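Local coordinates for protein CocE/NonD family hydrolase (Staphylococcus aureus subsp. aureus COL, PDB 3III) that probably hydrolyses ester or amide bonds as an alpha/beta-hydrolase related to cocaine esterase and X-Pro dipeptidyl-peptidases, though its natural substrate is not established, at residues 213-218 with 237-242; 219-224 with 229-234. All blocks are in the same frame, centred on the assembly; numbering follows the deposited sequence.

Contact 1. Residues 213-218 with 237-242; sequences FYRFWT and AQQEHP
Gln-238 reaches out from helix 234-240 and is taken up by two neighbouring side chains of helix 213-224, Tyr-214 and Arg-215. Its CG stands anti to the backbone N (chi1 -178°) and the chain stays extended beyond it, which carries the amide over to helix 213-224. Arg-215 grips OE1 side-on: its NE donates to Gln-238 OE1 at 2.9 Å and its NH2 to the same oxygen at 3.0 Å. The oxygen lies in the guanidinium plane, but the two donors meet it differently, NE in the carbonyl plane on a lone pair, NH2 from well above that plane. The guanidinium and amide planes stand 69° apart. The other end of the amide runs past the Tyr-214 ring, where Gln-238 NE2 comes within 3.5 Å of Tyr-214 CD2; nearer the backbone, Gln-238 CB lies 3.7 Å from Tyr-214 CE2. NE2 is spent on the carbonyl oxygens of Ala-203 and Asp-210, so bonds at both ends fix the flip of this buried amide. Arg-215 turns NH1 to a salt bridge with Glu-535, and Tyr-214 OH bonds to Leu-234 O. Within the S15-family region, the contact ties together two helices consecutive in the chain, joined by a loop, with helix 198-203 and Trp-248 of helix 246-249 packing against the tyrosine.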
loop_
_atom_site.group_PDB
_atom_site.type_symbol
_atom_site.label_atom_id
_atom_site.label_comp_id
_atom_site.label_asym_id
_atom_site.label_seq_id
_atom_site.Cartn_x
_atom_site.Cartn_y
_atom_site.Cartn_z
ATOM N N PHE A 213 -1.972 -0.470 -13.804
ATOM C CA PHE A 213 -0.916 0.115 -12.982
ATOM C C PHE A 213 0.428 -0.647 -12.971
ATOM O O PHE A 213 1.491 -0.044 -13.186
ATOM C CB PHE A 213 -1.342 0.338 -11.540
ATOM C CG PHE A 213 -0.268 0.939 -10.729
ATOM C CD1 PHE A 213 -0.013 2.297 -10.795
ATOM C CD2 PHE A 213 0.532 0.145 -9.934
ATOM C CE1 PHE A 213 1.044 2.856 -10.040
ATOM C CE2 PHE A 213 1.551 0.694 -9.166
ATOM C CZ PHE A 213 1.806 2.051 -9.224
ATOM N N TYR A 214 0.366 -1.966 -12.779
ATOM C CA TYR A 214 1.597 -2.788 -12.760
ATOM C C TYR A 214 2.486 -2.556 -13.970
ATOM O O TYR A 214 3.734 -2.414 -13.855
ATOM C CB TYR A 214 1.249 -4.258 -12.672
ATOM C CG TYR A 214 2.459 -5.185 -12.714
ATOM C CD1 TYR A 214 3.250 -5.371 -11.578
ATOM C CD2 TYR A 214 2.834 -5.843 -13.906
ATOM C CE1 TYR A 214 4.362 -6.210 -11.631
ATOM C CE2 TYR A 214 3.923 -6.663 -13.979
ATOM C CZ TYR A 214 4.680 -6.872 -12.802
ATOM O OH TYR A 214 5.778 -7.710 -12.872
ATOM N N ARG A 215 1.863 -2.561 -15.126
ATOM C CA ARG A 215 2.549 -2.371 -16.383
ATOM C C ARG A 215 2.962 -0.926 -16.580
ATOM O O ARG A 215 4.060 -0.652 -17.024
ATOM C CB ARG A 215 1.708 -2.887 -17.548
ATOM C CG ARG A 215 1.363 -4.340 -17.423
ATOM C CD ARG A 215 0.577 -4.921 -18.595
ATOM N NE ARG A 215 0.353 -6.351 -18.340
ATOM C CZ ARG A 215 -0.310 -7.162 -19.143
ATOM N NH1 ARG A 215 -0.879 -6.704 -20.249
ATOM N NH2 ARG A 215 -0.406 -8.444 -18.836
ATOM N N PHE A 216 2.110 0.004 -16.200
ATOM C CA PHE A 216 2.435 1.436 -16.243
ATOM C C PHE A 216 3.684 1.758 -15.378
ATOM O O PHE A 216 4.637 2.467 -15.798
ATOM C CB PHE A 216 1.231 2.173 -15.713
ATOM C CG PHE A 216 1.479 3.632 -15.363
ATOM C CD1 PHE A 216 1.575 4.581 -16.372
ATOM C CD2 PHE A 216 1.537 4.052 -14.038
ATOM C CE1 PHE A 216 1.764 5.921 -16.042
ATOM C CE2 PHE A 216 1.695 5.375 -13.724
ATOM C CZ PHE A 216 1.817 6.299 -14.736
ATOM N N TRP A 217 3.700 1.147 -14.210
ATOM C CA TRP A 217 4.754 1.326 -13.227
ATOM C C TRP A 217 6.040 0.737 -13.786
ATOM O O TRP A 217 7.115 1.372 -13.752
ATOM C CB TRP A 217 4.323 0.629 -11.936
ATOM C CG TRP A 217 5.374 0.503 -10.936
ATOM C CD1 TRP A 217 5.863 1.485 -10.154
ATOM C CD2 TRP A 217 6.089 -0.691 -10.588
ATOM N NE1 TRP A 217 6.860 0.992 -9.353
ATOM C CE2 TRP A 217 7.017 -0.346 -9.599
ATOM C CE3 TRP A 217 6.045 -2.014 -11.027
ATOM C CZ2 TRP A 217 7.875 -1.279 -9.011
ATOM C CZ3 TRP A 217 6.902 -2.946 -10.428
ATOM C CH2 TRP A 217 7.809 -2.573 -9.462
ATOM N N THR A 218 5.948 -0.497 -14.265
ATOM C CA THR A 218 7.129 -1.143 -14.808
ATOM C C THR A 218 7.722 -0.337 -15.960
ATOM O O THR A 218 8.931 -0.096 -16.001
ATOM C CB THR A 218 6.855 -2.572 -15.311
ATOM O OG1 THR A 218 6.370 -3.367 -14.232
ATOM C CG2 THR A 218 8.187 -3.157 -15.832
ATOM N N ALA A 237 8.055 -11.072 -16.804
ATOM C CA ALA A 237 8.004 -11.899 -15.588
ATOM C C ALA A 237 6.527 -12.215 -15.286
ATOM O O ALA A 237 6.171 -13.383 -14.997
ATOM C CB ALA A 237 8.733 -11.201 -14.347
ATOM N N GLN A 238 5.663 -11.219 -15.469
ATOM C CA GLN A 238 4.220 -11.397 -15.234
ATOM C C GLN A 238 3.627 -12.379 -16.242
ATOM O O GLN A 238 2.797 -13.179 -15.911
ATOM C CB GLN A 238 3.461 -10.072 -15.326
ATOM C CG GLN A 238 1.917 -10.154 -15.043
ATOM C CD GLN A 238 1.232 -8.813 -15.402
ATOM O OE1 GLN A 238 1.470 -8.288 -16.478
ATOM N NE2 GLN A 238 0.431 -8.251 -14.487
ATOM N N GLN A 239 4.038 -12.277 -17.493
ATOM C CA GLN A 239 3.572 -13.208 -18.491
ATOM C C GLN A 239 3.946 -14.651 -18.126
ATOM O O GLN A 239 3.170 -15.554 -18.281
ATOM C CB GLN A 239 4.300 -12.943 -19.820
ATOM C CG GLN A 239 3.922 -11.706 -20.566
ATOM C CD GLN A 239 2.575 -11.848 -21.172
ATOM O OE1 GLN A 239 2.418 -12.416 -22.273
ATOM N NE2 GLN A 239 1.566 -11.352 -20.444
ATOM N N GLU A 240 5.204 -14.877 -17.773
ATOM C CA GLU A 240 5.724 -16.227 -17.695
ATOM C C GLU A 240 5.691 -16.863 -16.305
ATOM O O GLU A 240 6.031 -18.051 -16.163
ATOM C CB GLU A 240 7.159 -16.284 -18.317
ATOM C CG GLU A 240 8.200 -15.682 -17.436
ATOM C CD GLU A 240 9.486 -15.237 -18.142
ATOM O OE1 GLU A 240 10.419 -14.827 -17.389
ATOM O OE2 GLU A 240 9.548 -15.241 -19.375
ATOM N N HIS A 241 5.240 -16.119 -15.301
ATOM C CA HIS A 241 5.081 -16.641 -13.939
ATOM C C HIS A 241 3.637 -16.384 -13.446
ATOM O O HIS A 241 3.394 -15.514 -12.584
ATOM C CB HIS A 241 6.098 -16.005 -13.016
ATOM C CG HIS A 241 7.528 -16.369 -13.343
ATOM N ND1 HIS A 241 8.059 -17.601 -13.067
ATOM C CD2 HIS A 241 8.531 -15.656 -13.914
ATOM C CE1 HIS A 241 9.320 -17.645 -13.463
ATOM N NE2 HIS A 241 9.640 -16.471 -13.969
ATOM N N PRO A 242 2.678 -17.117 -13.999
ATOM C CA PRO A 242 1.258 -16.862 -13.639
ATOM C C PRO A 242 0.843 -17.364 -12.224
ATOM O O PRO A 242 -0.244 -17.034 -11.713
ATOM C CB PRO A 242 0.503 -17.595 -14.738
ATOM C CG PRO A 242 1.406 -18.675 -15.160
ATOM C CD PRO A 242 2.784 -18.028 -15.160
#

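Contact 2. Residues 219-224 with 229-234; sequences QGIFAR and PNIEDL
The last turns of helix 213-224 face an irregular segment leading into helix 234-240, and the backbones come closest at Phe-222 and Ile-231, whose CA atoms are 6.8 Å apart. Ile-231 is the centre of the contact. Its CG2 sits over the middle of the Phe-222 ring, 3.7 Å from the centroid and 12° off the normal, a CH-pi contact. With CG2 anti to the backbone N, the other branch is carried toward the helix backbone, and Ile-231 CD1 rests 3.9 Å from Phe-222 CA. Ile-221 adds a second apolar touch, its CG2 lying 4.0 Å from Ile-231 CG2. The far end of the phenylalanine ring meets the loop backbone: Phe-222 CE2 lies 3.3 Å from Glu-232 O, while CA of Asp-233 approaches the ring edge. No hydrogen bond crosses between the segments. Asp-233, at the centre of an inverse gamma turn, is the N-cap of helix 234-240, its OD1 accepting from Gln-236 N. Backbone hydrogen bonds tie Asn-230 and Glu-232 to Leu-135 of a neighbouring loop, which also packs on Ile-221, and the packing holds the connection between helices 213-224 and 234-240 against the end of the first helix.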
loop_
_atom_site.group_PDB
_atom_site.type_symbol
_atom_site.label_atom_id
_atom_site.label_comp_id
_atom_site.label_asym_id
_atom_site.label_seq_id
_atom_site.Cartn_x
_atom_site.Cartn_y
_atom_site.Cartn_z
ATOM N N GLN A 219 6.869 0.062 -16.900
ATOM C CA GLN A 219 7.282 0.844 -18.051
ATOM C C GLN A 219 7.915 2.170 -17.673
ATOM O O GLN A 219 8.887 2.616 -18.296
ATOM C CB GLN A 219 6.097 1.058 -19.003
ATOM C CG GLN A 219 5.851 -0.227 -19.699
ATOM C CD GLN A 219 4.546 -0.291 -20.432
ATOM O OE1 GLN A 219 3.604 0.488 -20.184
ATOM N NE2 GLN A 219 4.470 -1.235 -21.331
ATOM N N GLY A 220 7.354 2.785 -16.647
ATOM C CA GLY A 220 7.879 4.001 -16.068
ATOM C C GLY A 220 9.336 3.905 -15.594
ATOM O O GLY A 220 10.117 4.845 -15.787
ATOM N N ILE A 221 9.686 2.782 -14.971
ATOM C CA ILE A 221 11.055 2.538 -14.523
ATOM C C ILE A 221 11.973 2.430 -15.748
ATOM O O ILE A 221 12.977 3.132 -15.842
ATOM C CB ILE A 221 11.148 1.281 -13.601
ATOM C CG1 ILE A 221 10.320 1.522 -12.321
ATOM C CG2 ILE A 221 12.616 0.929 -13.361
ATOM C CD1 ILE A 221 10.275 0.350 -11.282
ATOM N N PHE A 222 11.573 1.609 -16.722
ATOM C CA PHE A 222 12.297 1.496 -17.967
ATOM C C PHE A 222 12.504 2.864 -18.652
ATOM O O PHE A 222 13.592 3.153 -19.115
ATOM C CB PHE A 222 11.569 0.509 -18.916
ATOM C CG PHE A 222 12.042 -0.917 -18.794
ATOM C CD1 PHE A 222 13.180 -1.366 -19.556
ATOM C CD2 PHE A 222 11.396 -1.811 -17.940
ATOM C CE1 PHE A 222 13.618 -2.721 -19.503
ATOM C CE2 PHE A 222 11.804 -3.152 -17.855
ATOM C CZ PHE A 222 12.948 -3.615 -18.618
ATOM N N ALA A 223 11.451 3.690 -18.688
ATOM C CA ALA A 223 11.504 5.026 -19.317
ATOM C C ALA A 223 12.406 6.019 -18.552
ATOM O O ALA A 223 12.986 6.951 -19.133
ATOM C CB ALA A 223 10.072 5.574 -19.500
ATOM N N ARG A 224 12.551 5.805 -17.245
ATOM C CA ARG A 224 13.315 6.701 -16.428
ATOM C C ARG A 224 14.827 6.561 -16.695
ATOM O O ARG A 224 15.532 7.551 -16.577
ATOM C CB ARG A 224 13.021 6.471 -14.936
ATOM C CG ARG A 224 13.662 7.418 -13.965
ATOM C CD ARG A 224 13.047 8.808 -13.979
ATOM N NE ARG A 224 13.854 9.783 -13.217
ATOM C CZ ARG A 224 14.993 10.339 -13.647
ATOM N NH1 ARG A 224 15.535 10.021 -14.833
ATOM N NH2 ARG A 224 15.623 11.213 -12.862
ATOM N N PRO A 229 20.881 -0.926 -19.666
ATOM C CA PRO A 229 20.408 -2.140 -20.298
ATOM C C PRO A 229 20.087 -3.301 -19.336
ATOM O O PRO A 229 19.724 -4.364 -19.808
ATOM C CB PRO A 229 21.599 -2.534 -21.190
ATOM C CG PRO A 229 22.781 -2.051 -20.509
ATOM C CD PRO A 229 22.356 -0.878 -19.629
ATOM N N ASN A 230 20.202 -3.092 -18.023
ATOM C CA ASN A 230 20.146 -4.168 -17.039
ATOM C C ASN A 230 18.913 -4.067 -16.140
ATOM O O ASN A 230 18.936 -4.524 -14.999
ATOM C CB ASN A 230 21.404 -4.126 -16.200
ATOM C CG ASN A 230 22.654 -4.188 -17.048
ATOM O OD1 ASN A 230 23.508 -3.285 -17.019
ATOM N ND2 ASN A 230 22.761 -5.238 -17.811
ATOM N N ILE A 231 17.831 -3.510 -16.674
ATOM C CA ILE A 231 16.603 -3.309 -15.882
ATOM C C ILE A 231 15.790 -4.607 -16.057
ATOM O O ILE A 231 15.604 -5.095 -17.177
ATOM C CB ILE A 231 15.767 -2.061 -16.366
ATOM C CG1 ILE A 231 16.530 -0.758 -16.175
ATOM C CG2 ILE A 231 14.393 -1.923 -15.584
ATOM C CD1 ILE A 231 15.837 0.482 -16.835
ATOM N N GLU A 232 15.300 -5.166 -14.964
ATOM C CA GLU A 232 14.578 -6.427 -14.999
ATOM C C GLU A 232 13.270 -6.241 -15.756
ATOM O O GLU A 232 12.544 -5.307 -15.486
ATOM C CB GLU A 232 14.314 -6.917 -13.587
ATOM C CG GLU A 232 13.526 -8.197 -13.497
ATOM C CD GLU A 232 13.304 -8.664 -12.051
ATOM O OE1 GLU A 232 13.499 -7.848 -11.137
ATOM O OE2 GLU A 232 12.891 -9.852 -11.871
ATOM N N ASP A 233 12.951 -7.164 -16.663
ATOM C CA ASP A 233 11.736 -7.069 -17.470
ATOM C C ASP A 233 10.557 -7.701 -16.719
ATOM O O ASP A 233 10.230 -8.895 -16.873
ATOM C CB ASP A 233 11.936 -7.748 -18.823
ATOM C CG ASP A 233 10.736 -7.597 -19.732
ATOM O OD1 ASP A 233 9.631 -7.191 -19.310
ATOM O OD2 ASP A 233 10.908 -7.928 -20.889
ATOM N N LEU A 234 9.894 -6.876 -15.938
ATOM C CA LEU A 234 8.821 -7.341 -15.091
ATOM C C LEU A 234 7.541 -7.524 -15.870
ATOM O O LEU A 234 6.675 -8.185 -15.401
ATOM C CB LEU A 234 8.617 -6.399 -13.885
ATOM C CG LEU A 234 9.626 -6.565 -12.750
ATOM C CD1 LEU A 234 9.561 -5.333 -11.795
ATOM C CD2 LEU A 234 9.464 -7.911 -12.020
#

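Both contacts use helix 213-224, contact 1 its first half and contact 2 its second, and together they fasten that helix to the loop and helix that follow. Neither is wholly core or wholly surface: each pairs two buried residues with more exposed ones. Their chemistry differs. Contact 1 joins helix to helix through a polar grip on a buried amide, whereas contact 2 joins helix to loop by apolar packing and a CH-pi contact, with no hydrogen bond across, the connection spanning just four residues between its segments. Leu-234, the last residue of 229-234, bridges them: the side chain of Leu-234 packs against Trp-217 and Thr-218 of helix 213-224.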